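Side-chain contacts in deoxyhypusine synthase, putative (Entamoeba histolytica, PDB 7L9R), which probably works as a deoxyhypusine synthase, an NAD-dependent transferase that would modify a lysine of the translation factor eIF5A with the aminobutyl group of spermidine: residues B[100-103]-B[104-107]; B[185-188]-B[189-193]; B[207-210]-B[211-215]; B[224-227]-B[228-232]. All coordinates share one frame; numbering follows the deposited sequence. Where two conformers were deposited one is given.

Contact 1: residues B[100-103]-B[104-107]; sequences SGLR and DTFR
Leu102 and Phe106 sit one turn apart in the opening of helix 102-111, and Phe106 N reaches Leu102 O at 2.8 Å, with Arg107 N to Arg103 O as the next bond of the series. A tighter turn precedes them, where Asp104 N donates to Gly101 O at 3.1 Å. Leu102 lays its CB over the face of the Phe106 ring, 4.2 Å from the centroid, a CH-pi contact, and Leu102 O lies over one face too, near the rim. With CG anti to the carbonyl carbon (chi1 -60°), the Phe106 ring folds back along the helix over Leu102, and it also stacks with Phe93, which suits a flat apolar group between helix and sheet. Ser100 caps this helix start: its OG accepts from Leu102 N at 3.0 Å, a short hydroxyl taking up an N-H that has no earlier turn to bond to. Nearby, Arg103 NH1 donates to Asp104 OD1 at 3.2 Å, a salt bridge in which guanidinium and carboxylate planes stand 74° apart. Both charges have further partners: Arg103 NE pairs with Asp128, and Asp104 OD2 accepts from Gly28 N of the second subunit.

Contact 2: residues B[185-188]-B[189-193]; sequences MPFT and PSQLI
Thr188 turns OG1 between its backbone N and carbonyl carbon (chi1 75°), bringing the hydroxyl over the first turn of the helix that follows, while Gln191, its CG anti to the carbonyl carbon (chi1 -64°) and its chain extended beyond, reaches back toward the Thr188 amide. Gln191 N donates to Thr188 OG1 at 3.2 Å, and in return Thr188 N gives a weak bond to Gln191 OE1 at 3.3 Å. This reciprocal pair is a capping box at the N terminus of helix 189-200, with Thr188 as the N-cap. Threonine suits that place because its short hydroxyl accepts from a first-turn amide, and glutamine is long enough to send an acceptor back. Proline fits the next position, Pro189, since a first-turn residue needs no N-H. The helix proper begins with Leu192 N to Thr188 O at 3.0 Å. Asp249 OD1 bonds both Thr188 OG1 and Ser190 OG, tying the cap to helix 247-258. On the apolar side, Leu192 CD2 packs on Phe187 CB at 3.7 Å, the two side chains crossing at about a right angle, and both also touch Ile177 of helix 160-179. Phe187 CD1 comes to 3.8 Å from Gln191 OE1, with ring and amide planes 86° apart.

Contact 3: residues B[207-210]-B[211-215]; sequences ITWA and AKNNI
Trp209 and Asn213 are joined by the last of three successive helical bonds, Asn213 N to Trp209 O at 3.0 Å, before helix 206-212 gives way to a turn. Two side chains from this end, Lys212 and Asn213, meet the indole. Lys212 sets its NZ over the six-membered ring of Trp209, 3.7 Å from the centroid and only 7° off the ring normal, a cation-pi interaction. A bend at the last torsion of the lysine (chi4 97°) turns the ammonium onto the face, and the long chain runs beside Thr208, whose CG2 lies 4.2 Å from Lys212 NZ. Asn213 approaches the same indole differently: its ND2 is at the edge, near the ring plane, 3.8 Å from Trp209 CE3, and donates to Val110 O. Asn213 is the first residue to leave helical backbone angles, and Asn214 follows with positive phi, a conformation asparagine tolerates well. The chain then turns back in a Schellman motif that ends the helix: Ile215 N donates to Ala210 O at 2.8 Å, and Asn214 N bonds Ala211 O weakly at 3.5 Å. Ala210, with a mere methyl, lets the returning chain come close: its CB is 4.2 Å from Ile215 CB. The rotation of the indole is set by the bond from Trp209 NE1 to Thr203 O and by packing on Arg107, Val110 and Glu111 of helix 102-111. Because Lys212 is exposed while the indole is partly covered, the ammonium can probably keep its charge in water and still gain from the negative pi surface.

Contact 4: residues B[224-227]-B[228-232]; sequences DGLF and GTCIT
The Phe227 ring meets Ile231 and the backbone of Gly228, both approaching obliquely. Ile231 CD1 comes to 3.7 Å from Phe227 CE2 and 3.9 Å from Phe227 CD2, the two side chains crossing one helical turn apart. Phe227 carries its CG anti to the backbone N (chi1 -172°), which swings the ring out beside its own carbonyl carbon and toward helix 160-179, where it packs on Ile174. Ile231, with CG1 anti to the carbonyl carbon (chi1 -72°), sends its CD1 back to the ring, and its side chain also packs on Val247 of the third subunit. The main chain beneath is regular: Ile231 N bonds Phe227 O at 3.1 Å, and Cys230 N bonds Leu226 O at 2.9 Å. Leu226 and Cys230 are loosely apposed, Leu226 CG lying 4.5 Å from Cys230 SG, and both side chains touch Lys167 of helix 160-179. Gly228 suits its place because a CB there would crowd Gly225 O and the backbone of Asp224. Gly228 O takes two donors from Thr232, its N at 2.9 Å and its OG1 at 3.2 Å, so the threonine hydroxyl, set above the carbonyl plane, finds a partner within its own helix. At the start, Gly225 O accepts from Thr229 N at 3.1 Å and only weakly from Gly228 N. This is the first turn of helix 226-237, with Gly225 at the N-cap and, on the apolar flank, an i to i+4 aromatic-aliphatic pair whose phenylalanine packs on helix 160-179 and whose isoleucine meets Val240 and the third subunit.

How the contacts relate
The four contacts follow one another along the chain without nesting or crossing, each confined to a few consecutive residues. Contact 1 opens helix 102-111, between strands 87-93 and 117-120 of the parallel sheet. Contact 2 starts helix 189-200, and contact 3 ends helix 206-212, turning the chain into edge strand 216-218; contact 4 then starts helix 226-237. In space, contact 3 touches both contact 1 and contact 2: Arg107 CG packs on Trp209 CD1 at 3.8 Å, and Ile193 meets Ile207. Contact 2 also touches contact 4 through Leu192 and Phe227. Contact 1 borders the second subunit, whereas contacts 2 and 4 both reach the third.

Contact 1: residues B[100-103]-B[104-107]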
ATOM      1  N   SER B 100     -10.133  16.016  11.182  1.00 48.97           N
ATOM      2  CA  SER B 100      -9.564  15.638  12.460  1.00 42.09           C
ATOM      3  C   SER B 100      -9.351  16.875  13.327  1.00 52.03           C
ATOM      4  O   SER B 100      -9.601  18.013  12.912  1.00 46.40           O
ATOM      5  CB  SER B 100      -8.242  14.911  12.252  1.00 45.01           C
ATOM      6  OG  SER B 100      -7.204  15.849  12.033  1.00 49.69           O
ATOM      7  N   GLY B 101      -8.835  16.653  14.533  1.00 44.32           N
ATOM      8  CA  GLY B 101      -8.491  17.760  15.407  1.00 45.01           C
ATOM      9  C   GLY B 101      -7.353  18.623  14.907  1.00 50.34           C
ATOM     10  O   GLY B 101      -7.094  19.675  15.502  1.00 50.74           O
ATOM     11  N   LEU B 102      -6.664  18.200  13.841  1.00 44.05           N
ATOM     12  CA  LEU B 102      -5.613  19.025  13.256  1.00 47.59           C
ATOM     13  C   LEU B 102      -6.126  20.380  12.806  1.00 43.88           C
ATOM     14  O   LEU B 102      -5.335  21.328  12.704  1.00 46.36           O
ATOM     15  CB  LEU B 102      -4.979  18.329  12.058  1.00 43.36           C
ATOM     16  CG  LEU B 102      -3.942  17.245  12.321  1.00 51.69           C
ATOM     17  CD1 LEU B 102      -3.458  16.692  10.978  1.00 47.57           C
ATOM     18  CD2 LEU B 102      -2.802  17.795  13.135  1.00 42.49           C
ATOM     19  N   ARG B 103      -7.424  20.480  12.512  1.00 44.07           N
ATOM     20  CA  ARG B 103      -8.032  21.756  12.150  1.00 47.92           C
ATOM     21  C   ARG B 103      -7.676  22.849  13.150  1.00 45.49           C
ATOM     22  O   ARG B 103      -7.378  23.986  12.766  1.00 44.13           O
ATOM     23  CB  ARG B 103      -9.547  21.585  12.061  1.00 44.09           C
ATOM     24  CG  ARG B 103     -10.302  22.831  11.680  1.00 48.92           C
ATOM     25  CD  ARG B 103     -10.933  23.464  12.881  1.00 51.05           C
ATOM     26  NE  ARG B 103     -11.923  24.459  12.503  1.00 46.22           N
ATOM     27  CZ  ARG B 103     -12.835  24.945  13.332  1.00 46.96           C
ATOM     28  NH1 ARG B 103     -12.899  24.548  14.594  1.00 49.32           N
ATOM     29  NH2 ARG B 103     -13.704  25.844  12.883  1.00 43.16           N
ATOM     30  N   ASP B 104      -7.678  22.517  14.437  1.00 45.35           N
ATOM     31  CA  ASP B 104      -7.406  23.524  15.451  1.00 43.69           C
ATOM     32  C   ASP B 104      -5.916  23.787  15.600  1.00 46.18           C
ATOM     33  O   ASP B 104      -5.516  24.916  15.920  1.00 43.99           O
ATOM     34  CB  ASP B 104      -8.067  23.084  16.749  1.00 47.21           C
ATOM     35  CG  ASP B 104      -9.534  22.734  16.531  1.00 54.73           C
ATOM     36  OD1 ASP B 104     -10.312  23.640  16.154  1.00 53.23           O
ATOM     37  OD2 ASP B 104      -9.906  21.556  16.696  1.00 48.11           O
ATOM     38  N   THR B 105      -5.082  22.789  15.305  1.00 44.91           N
ATOM     39  CA  THR B 105      -3.654  23.046  15.149  1.00 47.02           C
ATOM     40  C   THR B 105      -3.405  24.026  14.007  1.00 46.34           C
ATOM     41  O   THR B 105      -2.645  24.991  14.161  1.00 40.91           O
ATOM     42  CB  THR B 105      -2.911  21.724  14.918  1.00 52.05           C
ATOM     43  OG1 THR B 105      -3.191  20.827  15.998  1.00 61.60           O
ATOM     44  CG2 THR B 105      -1.409  21.948  14.828  1.00 48.82           C
ATOM     45  N   PHE B 106      -4.068  23.810  12.854  1.00 40.56           N
ATOM     46  CA  PHE B 106      -3.904  24.711  11.712  1.00 40.52           C
ATOM     47  C   PHE B 106      -4.379  26.118  12.054  1.00 43.28           C
ATOM     48  O   PHE B 106      -3.746  27.108  11.663  1.00 43.70           O
ATOM     49  CB  PHE B 106      -4.661  24.183  10.483  1.00 37.12           C
ATOM     50  CG  PHE B 106      -4.214  22.812  10.017  1.00 38.77           C
ATOM     51  CD1 PHE B 106      -2.921  22.355  10.257  1.00 35.51           C
ATOM     52  CD2 PHE B 106      -5.097  21.972   9.347  1.00 40.06           C
ATOM     53  CE1 PHE B 106      -2.517  21.082   9.832  1.00 41.55           C
ATOM     54  CE2 PHE B 106      -4.706  20.690   8.921  1.00 39.60           C
ATOM     55  CZ  PHE B 106      -3.413  20.246   9.162  1.00 36.64           C
ATOM     56  N   ARG B 107      -5.501  26.230  12.768  1.00 42.12           N
ATOM     57  CA  ARG B 107      -5.971  27.544  13.196  0.79 45.99           C
ATOM     58  C   ARG B 107      -4.895  28.262  14.005  1.00 48.47           C
ATOM     59  O   ARG B 107      -4.603  29.439  13.766  1.00 46.51           O
ATOM     60  CB  ARG B 107      -7.264  27.397  14.005  0.79 44.56           C
ATOM     61  CG  ARG B 107      -7.912  28.717  14.454  0.79 48.88           C
ATOM     62  CD  ARG B 107      -7.384  29.195  15.805  0.79 48.61           C
ATOM     63  NE  ARG B 107      -7.374  28.130  16.801  0.79 51.32           N
ATOM     64  CZ  ARG B 107      -6.680  28.168  17.934  0.79 55.57           C
ATOM     65  NH1 ARG B 107      -5.920  29.204  18.246  0.79 54.09           N
ATOM     66  NH2 ARG B 107      -6.744  27.136  18.771  0.79 51.27           N
TER

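Contact 2: residues B[185-188]-B[189-193]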
ATOM      1  N   MET B 185     -16.843  39.664 -13.779  1.00101.61           N
ATOM      2  CA  MET B 185     -15.458  39.207 -13.802  1.00 82.69           C
ATOM      3  C   MET B 185     -15.282  38.094 -12.777  1.00 96.51           C
ATOM      4  O   MET B 185     -15.740  38.229 -11.628  1.00102.64           O
ATOM      5  CB  MET B 185     -14.483  40.357 -13.520  1.00 83.36           C
ATOM      6  CG  MET B 185     -14.479  41.454 -14.585  1.00 99.71           C
ATOM      7  SD  MET B 185     -13.791  40.913 -16.164  1.00107.89           S
ATOM      8  CE  MET B 185     -12.247  40.190 -15.601  1.00 96.83           C
ATOM      9  N   PRO B 186     -14.653  36.978 -13.149  1.00 93.62           N
ATOM     10  CA  PRO B 186     -14.565  35.836 -12.232  1.00 78.42           C
ATOM     11  C   PRO B 186     -13.682  36.086 -11.021  1.00 70.55           C
ATOM     12  O   PRO B 186     -12.730  36.872 -11.054  1.00 74.10           O
ATOM     13  CB  PRO B 186     -13.967  34.726 -13.106  1.00 69.01           C
ATOM     14  CG  PRO B 186     -13.246  35.448 -14.193  1.00 76.10           C
ATOM     15  CD  PRO B 186     -14.028  36.696 -14.455  1.00 82.19           C
ATOM     16  N   PHE B 187     -14.046  35.416  -9.937  1.00 63.99           N
ATOM     17  CA  PHE B 187     -13.306  35.281  -8.694  1.00 63.94           C
ATOM     18  C   PHE B 187     -12.362  34.080  -8.760  1.00 61.42           C
ATOM     19  O   PHE B 187     -12.581  33.132  -9.515  1.00 58.94           O
ATOM     20  CB  PHE B 187     -14.285  35.119  -7.534  1.00 63.54           C
ATOM     21  CG  PHE B 187     -15.165  36.310  -7.328  1.00 71.75           C
ATOM     22  CD1 PHE B 187     -14.703  37.412  -6.628  1.00 69.83           C
ATOM     23  CD2 PHE B 187     -16.426  36.363  -7.903  1.00 76.68           C
ATOM     24  CE1 PHE B 187     -15.509  38.527  -6.449  1.00 79.87           C
ATOM     25  CE2 PHE B 187     -17.233  37.481  -7.741  1.00 82.12           C
ATOM     26  CZ  PHE B 187     -16.774  38.562  -7.010  1.00 83.79           C
ATOM     27  N   THR B 188     -11.300  34.126  -7.958  1.00 58.20           N
ATOM     28  CA  THR B 188     -10.463  32.947  -7.818  1.00 51.21           C
ATOM     29  C   THR B 188     -10.807  32.223  -6.528  1.00 52.29           C
ATOM     30  O   THR B 188     -11.457  32.788  -5.647  1.00 54.65           O
ATOM     31  CB  THR B 188      -8.978  33.323  -7.820  1.00 56.57           C
ATOM     32  OG1 THR B 188      -8.625  33.901  -6.559  1.00 54.88           O
ATOM     33  CG2 THR B 188      -8.683  34.309  -8.929  1.00 54.34           C
ATOM     34  N   PRO B 189     -10.411  30.957  -6.383  1.00 54.74           N
ATOM     35  CA  PRO B 189     -10.676  30.268  -5.108  1.00 48.25           C
ATOM     36  C   PRO B 189     -10.102  30.988  -3.900  1.00 50.93           C
ATOM     37  O   PRO B 189     -10.809  31.164  -2.898  1.00 49.89           O
ATOM     38  CB  PRO B 189     -10.035  28.893  -5.324  1.00 43.08           C
ATOM     39  CG  PRO B 189     -10.162  28.672  -6.788  1.00 50.06           C
ATOM     40  CD  PRO B 189      -9.955  30.020  -7.427  1.00 51.48           C
ATOM     41  N   SER B 190      -8.852  31.452  -3.978  1.00 47.23           N
ATOM     42  CA  SER B 190      -8.248  32.118  -2.827  1.00 52.65           C
ATOM     43  C   SER B 190      -9.013  33.385  -2.461  1.00 52.32           C
ATOM     44  O   SER B 190      -9.157  33.709  -1.275  1.00 46.50           O
ATOM     45  CB  SER B 190      -6.782  32.448  -3.106  1.00 43.52           C
ATOM     46  OG  SER B 190      -6.671  33.593  -3.936  1.00 46.30           O
ATOM     47  N   GLN B 191      -9.521  34.110  -3.466  1.00 48.39           N
ATOM     48  CA  GLN B 191     -10.330  35.293  -3.182  1.00 53.02           C
ATOM     49  C   GLN B 191     -11.644  34.923  -2.505  1.00 54.15           C
ATOM     50  O   GLN B 191     -12.058  35.582  -1.545  1.00 50.21           O
ATOM     51  CB  GLN B 191     -10.616  36.071  -4.465  1.00 49.99           C
ATOM     52  CG  GLN B 191      -9.404  36.661  -5.142  1.00 64.14           C
ATOM     53  CD  GLN B 191      -9.750  37.238  -6.506  1.00 81.21           C
ATOM     54  OE1 GLN B 191     -10.910  37.200  -6.935  1.00 72.77           O
ATOM     55  NE2 GLN B 191      -8.747  37.777  -7.194  1.00 80.32           N
ATOM     56  N   LEU B 192     -12.319  33.881  -3.001  1.00 50.87           N
ATOM     57  CA  LEU B 192     -13.560  33.429  -2.380  1.00 45.12           C
ATOM     58  C   LEU B 192     -13.326  32.987  -0.945  1.00 48.65           C
ATOM     59  O   LEU B 192     -14.176  33.205  -0.071  1.00 46.87           O
ATOM     60  CB  LEU B 192     -14.165  32.282  -3.197  1.00 48.08           C
ATOM     61  CG  LEU B 192     -14.686  32.651  -4.591  1.00 52.71           C
ATOM     62  CD1 LEU B 192     -15.191  31.417  -5.316  1.00 51.09           C
ATOM     63  CD2 LEU B 192     -15.786  33.701  -4.496  1.00 45.01           C
ATOM     64  N   ILE B 193     -12.185  32.348  -0.686  1.00 46.52           N
ATOM     65  CA  ILE B 193     -11.908  31.844   0.651  1.00 47.26           C
ATOM     66  C   ILE B 193     -11.610  32.997   1.602  1.00 46.42           C
ATOM     67  O   ILE B 193     -11.970  32.952   2.782  1.00 45.00           O
ATOM     68  CB  ILE B 193     -10.774  30.807   0.598  1.00 46.94           C
ATOM     69  CG1 ILE B 193     -11.259  29.578  -0.183  1.00 41.08           C
ATOM     70  CG2 ILE B 193     -10.336  30.414   2.019  1.00 38.51           C
ATOM     71  CD1 ILE B 193     -10.177  28.580  -0.535  1.00 41.08           C
TER

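Contact 3: residues B[207-210]-B[211-215]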
ATOM      1  N   ILE B 207     -10.130  29.784   8.364  1.00 39.56           N
ATOM      2  CA  ILE B 207     -10.259  30.779   7.297  1.00 47.81           C
ATOM      3  C   ILE B 207     -10.453  32.187   7.853  1.00 48.49           C
ATOM      4  O   ILE B 207      -9.988  33.162   7.249  1.00 56.57           O
ATOM      5  CB  ILE B 207     -11.389  30.416   6.309  1.00 45.67           C
ATOM      6  CG1 ILE B 207     -12.754  30.435   6.999  1.00 49.45           C
ATOM      7  CG2 ILE B 207     -11.117  29.065   5.656  1.00 44.58           C
ATOM      8  CD1 ILE B 207     -13.903  30.254   6.039  1.00 44.73           C
ATOM      9  N   THR B 208     -11.113  32.339   9.002  1.00 48.07           N
ATOM     10  CA  THR B 208     -11.242  33.683   9.561  1.00 51.27           C
ATOM     11  C   THR B 208      -9.878  34.253   9.924  1.00 47.96           C
ATOM     12  O   THR B 208      -9.587  35.421   9.635  1.00 50.46           O
ATOM     13  CB  THR B 208     -12.159  33.684  10.780  1.00 52.84           C
ATOM     14  OG1 THR B 208     -13.503  33.368  10.381  1.00 48.75           O
ATOM     15  CG2 THR B 208     -12.130  35.051  11.464  1.00 43.78           C
ATOM     16  N   TRP B 209      -9.020  33.438  10.539  1.00 49.87           N
ATOM     17  CA  TRP B 209      -7.688  33.906  10.909  1.00 52.19           C
ATOM     18  C   TRP B 209      -6.785  34.062   9.692  1.00 51.37           C
ATOM     19  O   TRP B 209      -5.868  34.890   9.711  1.00 54.36           O
ATOM     20  CB  TRP B 209      -7.058  32.957  11.925  1.00 48.26           C
ATOM     21  CG  TRP B 209      -7.500  33.228  13.340  1.00 54.36           C
ATOM     22  CD1 TRP B 209      -8.384  32.496  14.075  1.00 46.88           C
ATOM     23  CD2 TRP B 209      -7.082  34.312  14.178  1.00 50.41           C
ATOM     24  NE1 TRP B 209      -8.541  33.050  15.314  1.00 56.50           N
ATOM     25  CE2 TRP B 209      -7.753  34.168  15.408  1.00 56.11           C
ATOM     26  CE3 TRP B 209      -6.205  35.389  14.009  1.00 56.16           C
ATOM     27  CZ2 TRP B 209      -7.577  35.061  16.469  1.00 52.14           C
ATOM     28  CZ3 TRP B 209      -6.028  36.281  15.072  1.00 62.02           C
ATOM     29  CH2 TRP B 209      -6.708  36.104  16.284  1.00 54.55           C
ATOM     30  N   ALA B 210      -7.008  33.275   8.637  1.00 47.90           N
ATOM     31  CA  ALA B 210      -6.221  33.470   7.425  1.00 49.74           C
ATOM     32  C   ALA B 210      -6.556  34.799   6.765  1.00 52.39           C
ATOM     33  O   ALA B 210      -5.663  35.497   6.269  1.00 48.60           O
ATOM     34  CB  ALA B 210      -6.438  32.313   6.459  1.00 41.94           C
ATOM     35  N   ALA B 211      -7.837  35.168   6.759  1.00 44.46           N
ATOM     36  CA  ALA B 211      -8.219  36.465   6.219  1.00 49.34           C
ATOM     37  C   ALA B 211      -7.689  37.598   7.092  1.00 59.56           C
ATOM     38  O   ALA B 211      -7.233  38.623   6.573  1.00 58.61           O
ATOM     39  CB  ALA B 211      -9.737  36.550   6.073  1.00 44.28           C
ATOM     40  N   LYS B 212      -7.732  37.431   8.423  1.00 53.60           N
ATOM     41  CA  LYS B 212      -7.217  38.474   9.308  1.00 57.07           C
ATOM     42  C   LYS B 212      -5.732  38.724   9.078  1.00 59.92           C
ATOM     43  O   LYS B 212      -5.296  39.876   8.986  1.00 69.46           O
ATOM     44  CB  LYS B 212      -7.450  38.116  10.779  1.00 71.43           C
ATOM     45  CG  LYS B 212      -8.811  38.490  11.352  1.00 72.20           C
ATOM     46  CD  LYS B 212      -8.684  38.788  12.865  1.00 93.18           C
ATOM     47  CE  LYS B 212      -9.968  38.485  13.642  1.00 93.56           C
ATOM     48  NZ  LYS B 212      -9.943  37.139  14.307  1.00 79.93           N
ATOM     49  N   ASN B 213      -4.937  37.658   8.961  1.00 56.35           N
ATOM     50  CA  ASN B 213      -3.489  37.793   8.867  1.00 58.96           C
ATOM     51  C   ASN B 213      -2.976  37.700   7.436  1.00 60.91           C
ATOM     52  O   ASN B 213      -1.767  37.536   7.228  1.00 58.42           O
ATOM     53  CB  ASN B 213      -2.800  36.760   9.760  1.00 60.89           C
ATOM     54  CG  ASN B 213      -3.144  36.946  11.223  1.00 62.74           C
ATOM     55  OD1 ASN B 213      -3.458  38.055  11.649  1.00 66.25           O
ATOM     56  ND2 ASN B 213      -3.068  35.875  12.002  1.00 61.50           N
ATOM     57  N   ASN B 214      -3.862  37.836   6.450  1.00 56.32           N
ATOM     58  CA  ASN B 214      -3.473  37.887   5.044  1.00 57.83           C
ATOM     59  C   ASN B 214      -2.632  36.673   4.672  1.00 60.18           C
ATOM     60  O   ASN B 214      -1.586  36.771   4.024  1.00 63.08           O
ATOM     61  CB  ASN B 214      -2.734  39.186   4.724  1.00 55.30           C
ATOM     62  CG  ASN B 214      -3.573  40.403   5.008  1.00 68.60           C
ATOM     63  OD1 ASN B 214      -3.141  41.330   5.694  1.00 76.94           O
ATOM     64  ND2 ASN B 214      -4.794  40.403   4.492  1.00 78.37           N
ATOM     65  N   ILE B 215      -3.099  35.511   5.104  1.00 55.42           N
ATOM     66  CA  ILE B 215      -2.518  34.246   4.695  1.00 51.06           C
ATOM     67  C   ILE B 215      -3.422  33.691   3.602  1.00 53.59           C
ATOM     68  O   ILE B 215      -4.595  33.374   3.838  1.00 48.63           O
ATOM     69  CB  ILE B 215      -2.351  33.294   5.885  1.00 50.23           C
ATOM     70  CG1 ILE B 215      -1.249  33.851   6.804  1.00 52.27           C
ATOM     71  CG2 ILE B 215      -2.009  31.887   5.412  1.00 48.50           C
ATOM     72  CD1 ILE B 215      -1.279  33.342   8.230  1.00 45.30           C
TER

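Contact 4: residues B[224-227]-B[228-232]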
ATOM      1  N   ASP B 224     -15.118  21.286  -6.573  1.00 47.85           N
ATOM      2  CA  ASP B 224     -15.344  19.845  -6.590  0.59 49.43           C
ATOM      3  C   ASP B 224     -15.897  19.331  -5.266  1.00 52.69           C
ATOM      4  O   ASP B 224     -16.209  18.144  -5.160  1.00 60.17           O
ATOM      5  CB  ASP B 224     -14.041  19.105  -6.936  0.59 48.71           C
ATOM      6  CG  ASP B 224     -14.249  17.611  -7.167  0.59 55.17           C
ATOM      7  OD1 ASP B 224     -14.970  17.239  -8.122  0.59 61.69           O
ATOM      8  OD2 ASP B 224     -13.686  16.804  -6.396  0.59 56.49           O
ATOM      9  N   GLY B 225     -16.031  20.193  -4.256  1.00 48.18           N
ATOM     10  CA  GLY B 225     -16.558  19.811  -2.973  1.00 48.97           C
ATOM     11  C   GLY B 225     -17.956  20.341  -2.732  1.00 50.22           C
ATOM     12  O   GLY B 225     -18.688  20.704  -3.664  1.00 46.18           O
ATOM     13  N   LEU B 226     -18.328  20.412  -1.449  1.00 48.94           N
ATOM     14  CA  LEU B 226     -19.673  20.845  -1.078  1.00 49.71           C
ATOM     15  C   LEU B 226     -19.992  22.224  -1.648  1.00 50.33           C
ATOM     16  O   LEU B 226     -21.135  22.484  -2.049  1.00 53.49           O
ATOM     17  CB  LEU B 226     -19.819  20.849   0.442  1.00 51.53           C
ATOM     18  CG  LEU B 226     -21.219  21.112   0.988  1.00 52.46           C
ATOM     19  CD1 LEU B 226     -22.174  20.028   0.510  1.00 50.30           C
ATOM     20  CD2 LEU B 226     -21.193  21.196   2.512  1.00 49.61           C
ATOM     21  N   PHE B 227     -18.988  23.108  -1.720  1.00 44.91           N
ATOM     22  CA  PHE B 227     -19.170  24.399  -2.382  1.00 52.91           C
ATOM     23  C   PHE B 227     -19.704  24.227  -3.802  1.00 48.14           C
ATOM     24  O   PHE B 227     -20.617  24.948  -4.221  1.00 48.70           O
ATOM     25  CB  PHE B 227     -17.854  25.187  -2.388  1.00 47.42           C
ATOM     26  CG  PHE B 227     -17.993  26.613  -2.871  1.00 46.54           C
ATOM     27  CD1 PHE B 227     -18.360  27.624  -2.002  1.00 55.68           C
ATOM     28  CD2 PHE B 227     -17.735  26.941  -4.190  1.00 45.80           C
ATOM     29  CE1 PHE B 227     -18.486  28.933  -2.444  1.00 55.57           C
ATOM     30  CE2 PHE B 227     -17.858  28.241  -4.636  1.00 54.97           C
ATOM     31  CZ  PHE B 227     -18.239  29.240  -3.763  1.00 48.89           C
ATOM     32  N   GLY B 228     -19.164  23.264  -4.554  1.00 52.33           N
ATOM     33  CA  GLY B 228     -19.653  23.041  -5.906  1.00 45.75           C
ATOM     34  C   GLY B 228     -21.049  22.446  -5.927  1.00 51.92           C
ATOM     35  O   GLY B 228     -21.877  22.818  -6.760  1.00 56.93           O
ATOM     36  N   THR B 229     -21.338  21.539  -4.990  1.00 55.92           N
ATOM     37  CA  THR B 229     -22.699  21.027  -4.844  1.00 59.80           C
ATOM     38  C   THR B 229     -23.700  22.159  -4.641  1.00 63.84           C
ATOM     39  O   THR B 229     -24.782  22.155  -5.240  1.00 64.85           O
ATOM     40  CB  THR B 229     -22.772  20.050  -3.669  1.00 64.01           C
ATOM     41  OG1 THR B 229     -21.808  19.006  -3.849  1.00 63.86           O
ATOM     42  CG2 THR B 229     -24.172  19.446  -3.552  1.00 63.49           C
ATOM     43  N   CYS B 230     -23.348  23.146  -3.811  1.00 55.32           N
ATOM     44  CA  CYS B 230     -24.244  24.276  -3.581  1.00 55.72           C
ATOM     45  C   CYS B 230     -24.430  25.108  -4.839  1.00 62.82           C
ATOM     46  O   CYS B 230     -25.517  25.648  -5.074  1.00 70.06           O
ATOM     47  CB  CYS B 230     -23.713  25.145  -2.444  1.00 51.28           C
ATOM     48  SG  CYS B 230     -23.724  24.311  -0.857  1.00 54.44           S
ATOM     49  N   ILE B 231     -23.381  25.237  -5.656  1.00 66.65           N
ATOM     50  CA  ILE B 231     -23.535  25.909  -6.941  1.00 61.16           C
ATOM     51  C   ILE B 231     -24.530  25.155  -7.810  1.00 72.81           C
ATOM     52  O   ILE B 231     -25.415  25.754  -8.430  1.00 75.53           O
ATOM     53  CB  ILE B 231     -22.171  26.050  -7.640  1.00 64.74           C
ATOM     54  CG1 ILE B 231     -21.308  27.091  -6.933  1.00 62.14           C
ATOM     55  CG2 ILE B 231     -22.355  26.385  -9.123  1.00 69.19           C
ATOM     56  CD1 ILE B 231     -19.900  27.160  -7.466  1.00 57.01           C
ATOM     57  N   THR B 232     -24.411  23.824  -7.845  1.00 69.33           N
ATOM     58  CA  THR B 232     -25.277  23.006  -8.688  1.00 70.57           C
ATOM     59  C   THR B 232     -26.734  23.128  -8.257  1.00 80.60           C
ATOM     60  O   THR B 232     -27.628  23.307  -9.092  1.00 76.31           O
ATOM     61  CB  THR B 232     -24.824  21.547  -8.623  1.00 71.30           C
ATOM     62  OG1 THR B 232     -23.514  21.419  -9.192  1.00 76.05           O
ATOM     63  CG2 THR B 232     -25.795  20.653  -9.377  1.00 77.73           C
TER